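Local coordinates for Peptide/nickel transport system substrate-binding protein (Listeria monocytogenes serotype 1/2a, PDB 5KZT) that probably captures peptides outside the membrane as the substrate-binding component of an oligopeptide transport system, and holds a bound peptide in this crystal, at residues G38-Y50 and D186-D198. Sequence-based numbering, arbitrary orientation.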
ATOM      1  N   GLY A  38       3.416   7.929  -1.045  1.00 15.58           N
ATOM      2  CA  GLY A  38       2.888   8.907  -0.137  1.00 15.76           C
ATOM      3  C   GLY A  38       2.823   8.466   1.320  1.00 15.27           C
ATOM      4  O   GLY A  38       3.091   9.257   2.216  1.00 15.06           O
ATOM      5  N   LEU A  39       2.467   7.210   1.570  1.00 15.04           N
ATOM      6  CA  LEU A  39       2.396   6.720   2.963  1.00 14.91           C
ATOM      7  C   LEU A  39       3.775   6.640   3.590  1.00 14.75           C
ATOM      8  O   LEU A  39       3.929   6.860   4.793  1.00 14.39           O
ATOM      9  CB  LEU A  39       1.702   5.365   3.047  1.00 15.24           C
ATOM     10  CG  LEU A  39       0.197   5.481   2.770  1.00 15.56           C
ATOM     11  CD1 LEU A  39      -0.365   4.102   2.523  1.00 15.83           C
ATOM     12  CD2 LEU A  39      -0.570   6.156   3.881  1.00 15.73           C
ATOM     13  N   ASN A  40       4.773   6.346   2.775  1.00 14.57           N
ATOM     14  CA  ASN A  40       6.169   6.367   3.249  1.00 14.94           C
ATOM     15  C   ASN A  40       6.616   7.792   3.587  1.00 14.88           C
ATOM     16  O   ASN A  40       7.251   7.985   4.609  1.00 15.42           O
ATOM     17  CB  ASN A  40       7.095   5.757   2.215  1.00 15.08           C
ATOM     18  CG  ASN A  40       8.507   5.559   2.742  1.00 15.79           C
ATOM     19  OD1 ASN A  40       8.729   4.815   3.701  1.00 15.81           O
ATOM     20  ND2 ASN A  40       9.462   6.250   2.134  1.00 16.08           N
ATOM     21  N   VAL A  41       6.242   8.779   2.772  1.00 14.74           N
ATOM     22  CA  VAL A  41       6.545  10.201   3.090  1.00 15.02           C
ATOM     23  C   VAL A  41       5.943  10.619   4.439  1.00 15.13           C
ATOM     24  O   VAL A  41       6.668  11.061   5.339  1.00 15.36           O
ATOM     25  CB  VAL A  41       6.065  11.171   1.978  1.00 15.29           C
ATOM     26  CG1 VAL A  41       6.195  12.637   2.402  1.00 15.61           C
ATOM     27  CG2 VAL A  41       6.859  10.946   0.704  1.00 15.55           C
ATOM     28  N   VAL A  42       4.631  10.469   4.592  1.00 15.11           N
ATOM     29  CA  VAL A  42       3.991  10.897   5.830  1.00 15.30           C
ATOM     30  C   VAL A  42       4.466  10.101   7.056  1.00 15.02           C
ATOM     31  O   VAL A  42       4.423  10.617   8.184  1.00 15.36           O
ATOM     32  CB  VAL A  42       2.443  10.933   5.768  1.00 15.44           C
ATOM     33  CG1 VAL A  42       1.976  11.869   4.673  1.00 16.02           C
ATOM     34  CG2 VAL A  42       1.851   9.555   5.612  1.00 15.22           C
ATOM     35  N   ASN A  43       4.941   8.869   6.866  1.00 14.72           N
ATOM     36  CA  ASN A  43       5.535   8.137   7.993  1.00 14.94           C
ATOM     37  C   ASN A  43       6.811   8.764   8.581  1.00 15.45           C
ATOM     38  O   ASN A  43       7.130   8.536   9.754  1.00 16.03           O
ATOM     39  CB  ASN A  43       5.827   6.690   7.641  1.00 15.00           C
ATOM     40  CG  ASN A  43       6.017   5.835   8.876  1.00 15.57           C
ATOM     41  OD1 ASN A  43       5.170   5.839   9.775  1.00 15.79           O
ATOM     42  ND2 ASN A  43       7.136   5.119   8.953  1.00 16.28           N
ATOM     43  N   GLN A  44       7.530   9.543   7.784  1.00 15.19           N
ATOM     44  CA  GLN A  44       8.735  10.228   8.266  1.00 15.74           C
ATOM     45  C   GLN A  44       8.424  11.570   8.927  1.00 16.49           C
ATOM     46  O   GLN A  44       9.176  12.033   9.798  1.00 16.63           O
ATOM     47  CB  GLN A  44       9.715  10.485   7.126  1.00 15.64           C
ATOM     48  CG  GLN A  44       9.869   9.356   6.118  1.00 15.20           C
ATOM     49  CD  GLN A  44      10.100   7.990   6.740  1.00 15.02           C
ATOM     50  OE1 GLN A  44      10.804   7.850   7.739  1.00 15.49           O
ATOM     51  NE2 GLN A  44       9.536   6.966   6.126  1.00 14.66           N
ATOM     52  N   THR A  45       7.351  12.205   8.455  1.00 16.59           N
ATOM     53  CA  THR A  45       7.029  13.592   8.793  1.00 17.31           C
ATOM     54  C   THR A  45       5.940  13.715   9.850  1.00 17.37           C
ATOM     55  O   THR A  45       5.740  14.781  10.427  1.00 17.46           O
ATOM     56  CB  THR A  45       6.620  14.372   7.529  1.00 17.55           C
ATOM     57  OG1 THR A  45       5.441  13.825   6.966  1.00 17.28           O
ATOM     58  CG2 THR A  45       7.688  14.287   6.475  1.00 17.82           C
ATOM     59  N   ASN A  46       5.238  12.618  10.112  1.00 17.17           N
ATOM     60  CA  ASN A  46       4.147  12.634  11.067  1.00 17.44           C
ATOM     61  C   ASN A  46       4.135  11.343  11.847  1.00 17.50           C
ATOM     62  O   ASN A  46       4.813  10.381  11.483  1.00 17.26           O
ATOM     63  CB  ASN A  46       2.845  12.842  10.325  1.00 17.15           C
ATOM     64  CG  ASN A  46       2.762  14.219   9.701  1.00 17.83           C
ATOM     65  OD1 ASN A  46       3.134  14.413   8.546  1.00 18.01           O
ATOM     66  ND2 ASN A  46       2.340  15.193  10.483  1.00 18.32           N
ATOM     67  N   GLU A  47       3.369  11.331  12.930  1.00 17.55           N
ATOM     68  CA  GLU A  47       3.411  10.220  13.847  1.00 17.74           C
ATOM     69  C   GLU A  47       2.087  10.088  14.594  1.00 17.26           C
ATOM     70  O   GLU A  47       1.478  11.081  14.968  1.00 17.22           O
ATOM     71  CB  GLU A  47       4.577  10.421  14.824  1.00 18.86           C
ATOM     72  CG  GLU A  47       4.827   9.276  15.809  1.00 19.57           C
ATOM     73  CD  GLU A  47       5.972   9.590  16.747  1.00 21.19           C
ATOM     74  OE1 GLU A  47       7.140   9.275  16.398  1.00 22.22           O
ATOM     75  OE2 GLU A  47       5.715  10.177  17.816  1.00 22.12           O
ATOM     76  N   GLY A  48       1.655   8.840  14.789  1.00 16.84           N
ATOM     77  CA  GLY A  48       0.419   8.548  15.531  1.00 16.58           C
ATOM     78  C   GLY A  48       0.687   8.064  16.942  1.00 16.83           C
ATOM     79  O   GLY A  48       1.756   8.347  17.523  1.00 17.30           O
ATOM     80  N   LEU A  49      -0.280   7.323  17.482  1.00 16.58           N
ATOM     81  CA  LEU A  49      -0.210   6.803  18.848  1.00 16.86           C
ATOM     82  C   LEU A  49       0.876   5.748  19.008  1.00 17.06           C
ATOM     83  O   LEU A  49       1.485   5.672  20.058  1.00 17.23           O
ATOM     84  CB  LEU A  49      -1.540   6.224  19.300  1.00 16.85           C
ATOM     85  CG  LEU A  49      -2.697   7.209  19.356  1.00 16.82           C
ATOM     86  CD1 LEU A  49      -3.992   6.438  19.534  1.00 16.83           C
ATOM     87  CD2 LEU A  49      -2.507   8.230  20.468  1.00 17.74           C
ATOM     88  N   TYR A  50       1.092   4.952  17.956  1.00 16.39           N
ATOM     89  CA  TYR A  50       2.085   3.886  17.942  1.00 16.55           C
ATOM     90  C   TYR A  50       2.914   4.040  16.683  1.00 16.21           C
ATOM     91  O   TYR A  50       2.492   4.695  15.749  1.00 15.35           O
ATOM     92  CB  TYR A  50       1.409   2.516  17.934  1.00 16.53           C
ATOM     93  CG  TYR A  50       0.896   2.049  19.286  1.00 17.04           C
ATOM     94  CD1 TYR A  50      -0.217   2.633  19.879  1.00 17.28           C
ATOM     95  CD2 TYR A  50       1.534   1.009  19.979  1.00 17.86           C
ATOM     96  CE1 TYR A  50      -0.679   2.206  21.122  1.00 17.66           C
ATOM     97  CE2 TYR A  50       1.081   0.589  21.206  1.00 18.39           C
ATOM     98  CZ  TYR A  50      -0.026   1.186  21.765  1.00 18.24           C
ATOM     99  OH  TYR A  50      -0.436   0.751  22.996  1.00 19.24           O
ATOM    100  N   ASP A 186       4.836  23.301   1.852  1.00 23.75           N
ATOM    101  CA  ASP A 186       4.385  24.509   2.583  1.00 24.83           C
ATOM    102  C   ASP A 186       2.995  24.379   3.181  1.00 24.68           C
ATOM    103  O   ASP A 186       2.656  25.139   4.092  1.00 25.29           O
ATOM    104  CB  ASP A 186       4.356  25.747   1.688  1.00 26.35           C
ATOM    105  CG  ASP A 186       5.720  26.215   1.290  1.00 27.26           C
ATOM    106  OD1 ASP A 186       6.707  25.927   1.999  1.00 27.00           O
ATOM    107  OD2 ASP A 186       5.790  26.904   0.252  1.00 28.96           O
ATOM    108  N   ASN A 187       2.184  23.473   2.641  1.00 24.00           N
ATOM    109  CA  ASN A 187       0.811  23.255   3.108  1.00 24.11           C
ATOM    110  C   ASN A 187       0.618  21.983   3.945  1.00 22.85           C
ATOM    111  O   ASN A 187      -0.472  21.422   3.993  1.00 22.11           O
ATOM    112  CB  ASN A 187      -0.135  23.282   1.906  1.00 24.77           C
ATOM    113  CG  ASN A 187      -0.274  24.673   1.329  1.00 26.58           C
ATOM    114  OD1 ASN A 187       0.677  25.455   1.321  1.00 27.51           O
ATOM    115  ND2 ASN A 187      -1.465  25.004   0.877  1.00 27.78           N
ATOM    116  N   MET A 188       1.686  21.569   4.620  1.00 22.68           N
ATOM    117  CA  MET A 188       1.671  20.482   5.575  1.00 22.24           C
ATOM    118  C   MET A 188       2.244  20.956   6.907  1.00 22.28           C
ATOM    119  O   MET A 188       3.078  21.871   6.940  1.00 22.65           O
ATOM    120  CB  MET A 188       2.546  19.329   5.066  1.00 22.26           C
ATOM    121  CG  MET A 188       2.160  18.762   3.712  1.00 22.59           C
ATOM    122  SD  MET A 188       3.397  17.613   3.065  1.00 23.00           S
ATOM    123  CE  MET A 188       3.154  16.292   4.257  1.00 22.43           C
ATOM    124  N   LEU A 189       1.780  20.337   7.991  1.00 21.73           N
ATOM    125  CA  LEU A 189       2.390  20.439   9.326  1.00 21.90           C
ATOM    126  C   LEU A 189       2.928  19.087   9.787  1.00 20.83           C
ATOM    127  O   LEU A 189       2.358  18.041   9.488  1.00 20.22           O
ATOM    128  CB  LEU A 189       1.389  20.918  10.383  1.00 22.61           C
ATOM    129  CG  LEU A 189       1.142  22.386  10.703  1.00 23.88           C
ATOM    130  CD1 LEU A 189       0.310  22.478  11.982  1.00 24.23           C
ATOM    131  CD2 LEU A 189       2.428  23.202  10.814  1.00 24.57           C
ATOM    132  N   PHE A 190       4.000  19.129  10.566  1.00 20.50           N
ATOM    133  CA  PHE A 190       4.781  17.943  10.897  1.00 19.84           C
ATOM    134  C   PHE A 190       4.828  17.717  12.405  1.00 20.06           C
ATOM    135  O   PHE A 190       4.947  18.665  13.187  1.00 20.88           O
ATOM    136  CB  PHE A 190       6.200  18.095  10.320  1.00 19.85           C
ATOM    137  CG  PHE A 190       6.208  18.618   8.915  1.00 19.79           C
ATOM    138  CD1 PHE A 190       5.624  17.873   7.879  1.00 19.41           C
ATOM    139  CD2 PHE A 190       6.729  19.881   8.617  1.00 20.70           C
ATOM    140  CE1 PHE A 190       5.605  18.369   6.566  1.00 19.42           C
ATOM    141  CE2 PHE A 190       6.706  20.382   7.318  1.00 20.72           C
ATOM    142  CZ  PHE A 190       6.140  19.633   6.293  1.00 20.27           C
ATOM    143  N   ASN A 191       4.684  16.456  12.811  1.00 19.28           N
ATOM    144  CA  ASN A 191       4.884  16.070  14.207  1.00 19.52           C
ATOM    145  C   ASN A 191       5.758  14.831  14.319  1.00 19.09           C
ATOM    146  O   ASN A 191       5.800  14.205  15.365  1.00 19.13           O
ATOM    147  CB  ASN A 191       3.539  15.868  14.939  1.00 19.46           C
ATOM    148  CG  ASN A 191       2.839  14.568  14.568  1.00 18.70           C
ATOM    149  OD1 ASN A 191       2.833  14.167  13.405  1.00 18.00           O
ATOM    150  ND2 ASN A 191       2.229  13.913  15.551  1.00 18.74           N
ATOM    151  N   GLY A 192       6.490  14.513  13.253  1.00 18.63           N
ATOM    152  CA  GLY A 192       7.324  13.322  13.203  1.00 18.47           C
ATOM    153  C   GLY A 192       8.800  13.686  13.219  1.00 18.91           C
ATOM    154  O   GLY A 192       9.147  14.843  13.421  1.00 19.67           O
ATOM    155  N   PRO A 193       9.681  12.689  13.033  1.00 18.92           N
ATOM    156  CA  PRO A 193      11.136  12.939  13.055  1.00 19.63           C
ATOM    157  C   PRO A 193      11.664  13.968  12.064  1.00 19.66           C
ATOM    158  O   PRO A 193      12.691  14.608  12.341  1.00 20.32           O
ATOM    159  CB  PRO A 193      11.740  11.556  12.770  1.00 19.32           C
ATOM    160  CG  PRO A 193      10.690  10.586  13.197  1.00 18.97           C
ATOM    161  CD  PRO A 193       9.362  11.252  13.033  1.00 18.45           C
ATOM    162  N   PHE A 194      10.996  14.109  10.916  1.00 19.07           N
ATOM    163  CA  PHE A 194      11.451  14.968   9.843  1.00 19.33           C
ATOM    164  C   PHE A 194      10.362  15.956   9.409  1.00 19.90           C
ATOM    165  O   PHE A 194       9.165  15.704   9.590  1.00 19.66           O
ATOM    166  CB  PHE A 194      11.900  14.105   8.664  1.00 18.66           C
ATOM    167  CG  PHE A 194      13.046  13.190   8.995  1.00 18.47           C
ATOM    168  CD1 PHE A 194      14.349  13.655   8.970  1.00 19.04           C
ATOM    169  CD2 PHE A 194      12.824  11.875   9.339  1.00 17.98           C
ATOM    170  CE1 PHE A 194      15.417  12.819   9.300  1.00 19.25           C
ATOM    171  CE2 PHE A 194      13.881  11.035   9.690  1.00 18.28           C
ATOM    172  CZ  PHE A 194      15.186  11.505   9.646  1.00 18.69           C
ATOM    173  N   GLU A 195      10.795  17.112   8.925  1.00 21.05           N
ATOM    174  CA  GLU A 195       9.949  18.000   8.148  1.00 21.82           C
ATOM    175  C   GLU A 195      10.175  17.713   6.659  1.00 21.44           C
ATOM    176  O   GLU A 195      11.300  17.380   6.275  1.00 20.97           O
ATOM    177  CB  GLU A 195      10.360  19.436   8.390  1.00 23.85           C
ATOM    178  CG  GLU A 195      10.274  19.865   9.833  1.00 25.42           C
ATOM    179  CD  GLU A 195      10.494  21.348   9.979  1.00 27.75           C
ATOM    180  OE1 GLU A 195      11.645  21.809   9.787  1.00 29.69           O
ATOM    181  OE2 GLU A 195       9.509  22.044  10.284  1.00 29.42           O
ATOM    182  N   LEU A 196       9.132  17.881   5.841  1.00 20.94           N
ATOM    183  CA  LEU A 196       9.248  17.832   4.380  1.00 20.96           C
ATOM    184  C   LEU A 196       9.506  19.228   3.837  1.00 21.86           C
ATOM    185  O   LEU A 196       8.863  20.177   4.255  1.00 22.14           O
ATOM    186  CB  LEU A 196       7.999  17.234   3.714  1.00 20.60           C
ATOM    187  CG  LEU A 196       8.085  16.822   2.242  1.00 20.61           C
ATOM    188  CD1 LEU A 196       8.991  15.607   2.069  1.00 20.45           C
ATOM    189  CD2 LEU A 196       6.721  16.498   1.662  1.00 20.30           C
ATOM    190  N   LYS A 197      10.467  19.340   2.923  1.00 22.11           N
ATOM    191  CA  LYS A 197      10.797  20.591   2.247  1.00 23.51           C
ATOM    192  C   LYS A 197      10.923  20.308   0.761  1.00 22.99           C
ATOM    193  O   LYS A 197      11.109  19.163   0.358  1.00 21.81           O
ATOM    194  CB  LYS A 197      12.152  21.152   2.721  1.00 25.09           C
ATOM    195  CG  LYS A 197      12.242  21.523   4.182  1.00 26.28           C
ATOM    196  CD  LYS A 197      11.396  22.749   4.510  1.00 27.93           C
ATOM    197  CE  LYS A 197      11.599  23.224   5.944  1.00 29.15           C
ATOM    198  NZ  LYS A 197      10.303  23.580   6.577  1.00 29.96           N
ATOM    199  N   ASP A 198      10.830  21.379  -0.025  1.00 23.58           N
ATOM    200  CA  ASP A 198      11.160  21.394  -1.459  1.00 23.85           C
ATOM    201  C   ASP A 198      10.205  20.603  -2.349  1.00 22.75           C
ATOM    202  O   ASP A 198      10.522  20.365  -3.504  1.00 22.79           O
ATOM    203  CB  ASP A 198      12.603  20.909  -1.704  1.00 24.09           C
ATOM    204  CG  ASP A 198      13.620  21.649  -0.856  1.00 25.15           C
ATOM    205  OD1 ASP A 198      13.575  22.880  -0.833  1.00 26.84           O
ATOM    206  OD2 ASP A 198      14.477  21.005  -0.234  1.00 24.80           O
TER
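Asn191 and Asn46 carry the polar heart of this contact. The amide of Asn191 lies along the backbone of Glu47 and pairs with it twice: OD1 takes the hydrogen of Glu47 N at 2.9 Å, and ND2 gives one to Glu47 O at 3.0 Å. A chi1 of 75°, which sets CG between the backbone N and the carbonyl carbon, brings the group there. Asn46 ND2 adds a second donor to Asn191 OD1 (3.1 Å), from the opposite face of its plane to Glu47 N; the two amide planes stand 41° apart. The other hydrogen of Asn46 ND2 runs almost straight, at 177°, onto a lone pair of Leu189 O, 3.0 Å away. Thr45 OG1, bonded to Asn46 OD1, agrees with that orientation.

At Thr45 and Gln44, the end of helix 36-45 is met by backbone. Thr45 O receives Gly192 N at 2.9 Å, from above the carbonyl plane, and more weakly Asn191 N, while Gln44 O receives Phe194 N. Gly192 CA lies 3.9 Å from Asn46 CA, the closest backbone pairing. Phe194 O, buried without a hydrogen-bond partner in the model, faces Thr45 CA at 3.1 Å in a CA-H...O contact.

Farther out, the Phe190 ring brings CD1 against Thr45 CB, and Val41 and Leu196 cross at about a right angle, CG1 touching both methyls. Tyr208 of strand 205-210 also packs on Val41, Thr45 and Phe194.

Edge strand 194-197 and the loop before it are thus both tied to the helix's C-terminal end, their N-H groups answering its last carbonyls, while two interlocked asparagines secure the extended chain that follows.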